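Local coordinates for protein pectate lyase (Bacillus, PDB 3VMV) that probably cleaves polygalacturonate, the backbone of pectin, by beta-elimination, as a secreted pectate lyase of polysaccharide lyase family 1 with a parallel beta-helix fold, at residues Gly263-Phe268 and Ser290-Thr295. Numbering follows the deposited sequence.
Sequences GPVGWF and SHLNST
At one end of the parallel beta-helix, where the short strand 265-266 pairs in parallel with strand 231-234, the loop after strand 283-285 lays Leu292 against Pro264 and Val265. The leucine carries the apolar part of the contact with both of its methyls. CD1 faces both neighbours, 3.8 Å from Val265 CG1 and 4.0 Å from Pro264 CG, while CD2 lies 3.7 Å from the carbonyl oxygen Val265 O and 3.9 Å from Val265 CG1, so that both methyls meet the same valine branch. Leu292 CB points toward segment 263-268; with CG anti to the carbonyl carbon (chi1 -65°), beside the backbone N, CG sits 3.6 Å above one face of the His291 ring, displaced toward the rim, and the methyls come against Val265. Leu279 also touches Leu292, and Phe246 and Val249 pack on Pro264, so the apolar cluster extends to strands 276-280 and 245-249. Beside it runs a polar link: one water donates to Val265 O at 2.7 Å and is hydrogen-bonded to His291 NE2 at 2.9 Å, lying in the plane of the imidazole at its edge. Shortening Leu292 to an alanine removes CG and both methyls, which would probably open a gap beside Pro264 and Val265 and strip the aliphatic cover from one face of the imidazole. The direct packing is thus purely van der Waals, while the water gives the buried carbonyl of Val265 a donor and ties it to His291.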
loop_
_atom_site.group_PDB
_atom_site.type_symbol
_atom_site.label_atom_id
_atom_site.label_comp_id
_atom_site.label_asym_id
_atom_site.label_seq_id
_atom_site.Cartn_x
_atom_site.Cartn_y
_atom_site.Cartn_z
ATOM N N GLY A 263 -17.540 -5.404 -9.093
ATOM C CA GLY A 263 -16.737 -5.104 -10.270
ATOM C C GLY A 263 -15.520 -4.292 -9.888
ATOM O O GLY A 263 -15.014 -4.364 -8.773
ATOM N N PRO A 264 -15.024 -3.482 -10.827
ATOM C CA PRO A 264 -13.733 -2.816 -10.651
ATOM C C PRO A 264 -13.774 -1.615 -9.695
ATOM O O PRO A 264 -12.747 -1.264 -9.110
ATOM C CB PRO A 264 -13.367 -2.383 -12.083
ATOM C CG PRO A 264 -14.717 -2.209 -12.764
ATOM C CD PRO A 264 -15.617 -3.255 -12.156
ATOM N N VAL A 265 -14.936 -0.994 -9.594
ATOM C CA VAL A 265 -15.138 0.125 -8.686
ATOM C C VAL A 265 -16.602 0.190 -8.293
ATOM O O VAL A 265 -17.467 -0.214 -9.070
ATOM C CB VAL A 265 -14.637 1.459 -9.346
ATOM C CG1 VAL A 265 -15.420 1.799 -10.580
ATOM C CG2 VAL A 265 -14.622 2.625 -8.329
ATOM N N GLY A 266 -16.869 0.659 -7.074
ATOM C CA GLY A 266 -18.235 0.870 -6.618
ATOM C C GLY A 266 -18.247 0.966 -5.116
ATOM O O GLY A 266 -17.200 1.244 -4.500
ATOM N N TRP A 267 -19.429 0.733 -4.538
ATOM C CA TRP A 267 -19.603 0.816 -3.094
ATOM C C TRP A 267 -20.128 -0.545 -2.672
ATOM O O TRP A 267 -21.192 -0.948 -3.148
ATOM C CB TRP A 267 -20.634 1.911 -2.767
ATOM C CG TRP A 267 -21.023 1.914 -1.299
ATOM C CD1 TRP A 267 -20.213 1.555 -0.249
ATOM C CD2 TRP A 267 -22.282 2.299 -0.725
ATOM N NE1 TRP A 267 -20.896 1.680 0.929
ATOM C CE2 TRP A 267 -22.160 2.145 0.672
ATOM C CE3 TRP A 267 -23.494 2.747 -1.249
ATOM C CZ2 TRP A 267 -23.213 2.411 1.544
ATOM C CZ3 TRP A 267 -24.533 3.021 -0.384
ATOM C CH2 TRP A 267 -24.380 2.858 1.002
ATOM N N PHE A 268 -19.371 -1.220 -1.801
ATOM C CA PHE A 268 -19.657 -2.609 -1.424
ATOM C C PHE A 268 -19.540 -2.831 0.081
ATOM O O PHE A 268 -18.775 -2.149 0.772
ATOM C CB PHE A 268 -18.656 -3.541 -2.116
ATOM C CG PHE A 268 -18.494 -3.271 -3.586
ATOM C CD1 PHE A 268 -19.537 -3.547 -4.471
ATOM C CD2 PHE A 268 -17.323 -2.740 -4.076
ATOM C CE1 PHE A 268 -19.358 -3.311 -5.842
ATOM C CE2 PHE A 268 -17.158 -2.504 -5.449
ATOM C CZ PHE A 268 -18.172 -2.778 -6.311
ATOM N N SER A 290 -20.248 -1.504 -17.893
ATOM C CA SER A 290 -21.239 -0.653 -18.589
ATOM C C SER A 290 -22.202 0.094 -17.661
ATOM O O SER A 290 -22.805 1.100 -18.042
ATOM C CB SER A 290 -21.994 -1.474 -19.628
ATOM O OG SER A 290 -22.833 -2.428 -18.996
ATOM N N HIS A 291 -22.319 -0.383 -16.434
ATOM C CA HIS A 291 -23.192 0.206 -15.438
ATOM C C HIS A 291 -22.593 1.416 -14.767
ATOM O O HIS A 291 -23.283 2.103 -13.990
ATOM C CB HIS A 291 -23.489 -0.839 -14.361
ATOM C CG HIS A 291 -22.271 -1.330 -13.659
ATOM N ND1 HIS A 291 -21.373 -2.190 -14.260
ATOM C CD2 HIS A 291 -21.779 -1.059 -12.430
ATOM C CE1 HIS A 291 -20.384 -2.433 -13.431
ATOM N NE2 HIS A 291 -20.604 -1.769 -12.303
ATOM N N LEU A 292 -21.302 1.658 -15.007
ATOM C CA LEU A 292 -20.553 2.727 -14.311
ATOM C C LEU A 292 -20.699 4.132 -14.928
ATOM O O LEU A 292 -20.735 4.297 -16.169
ATOM C CB LEU A 292 -19.072 2.384 -14.278
ATOM C CG LEU A 292 -18.778 1.144 -13.461
ATOM C CD1 LEU A 292 -17.283 0.747 -13.662
ATOM C CD2 LEU A 292 -19.084 1.410 -11.993
ATOM N N ASN A 293 -20.792 5.120 -14.045
ATOM C CA ASN A 293 -20.754 6.528 -14.384
ATOM C C ASN A 293 -19.752 7.192 -13.453
ATOM O O ASN A 293 -19.571 6.724 -12.325
ATOM C CB ASN A 293 -22.128 7.198 -14.093
ATOM C CG ASN A 293 -23.295 6.587 -14.878
ATOM O OD1 ASN A 293 -23.315 6.649 -16.085
ATOM N ND2 ASN A 293 -24.269 6.004 -14.173
ATOM N N SER A 294 -19.079 8.248 -13.911
ATOM C CA SER A 294 -18.282 9.070 -13.003
ATOM C C SER A 294 -19.200 9.846 -12.080
ATOM O O SER A 294 -20.188 10.427 -12.507
ATOM C CB SER A 294 -17.376 10.050 -13.755
ATOM O OG SER A 294 -16.317 9.380 -14.428
ATOM N N THR A 295 -18.888 9.808 -10.798
ATOM C CA THR A 295 -19.738 10.449 -9.810
ATOM C C THR A 295 -19.031 11.615 -9.114
ATOM O O THR A 295 -19.587 12.213 -8.209
ATOM C CB THR A 295 -20.282 9.425 -8.747
ATOM O OG1 THR A 295 -19.187 8.919 -7.947
ATOM C CG2 THR A 295 -20.969 8.257 -9.454
HETATM O O HOH W 1 -18.656 -2.363 -10.277
#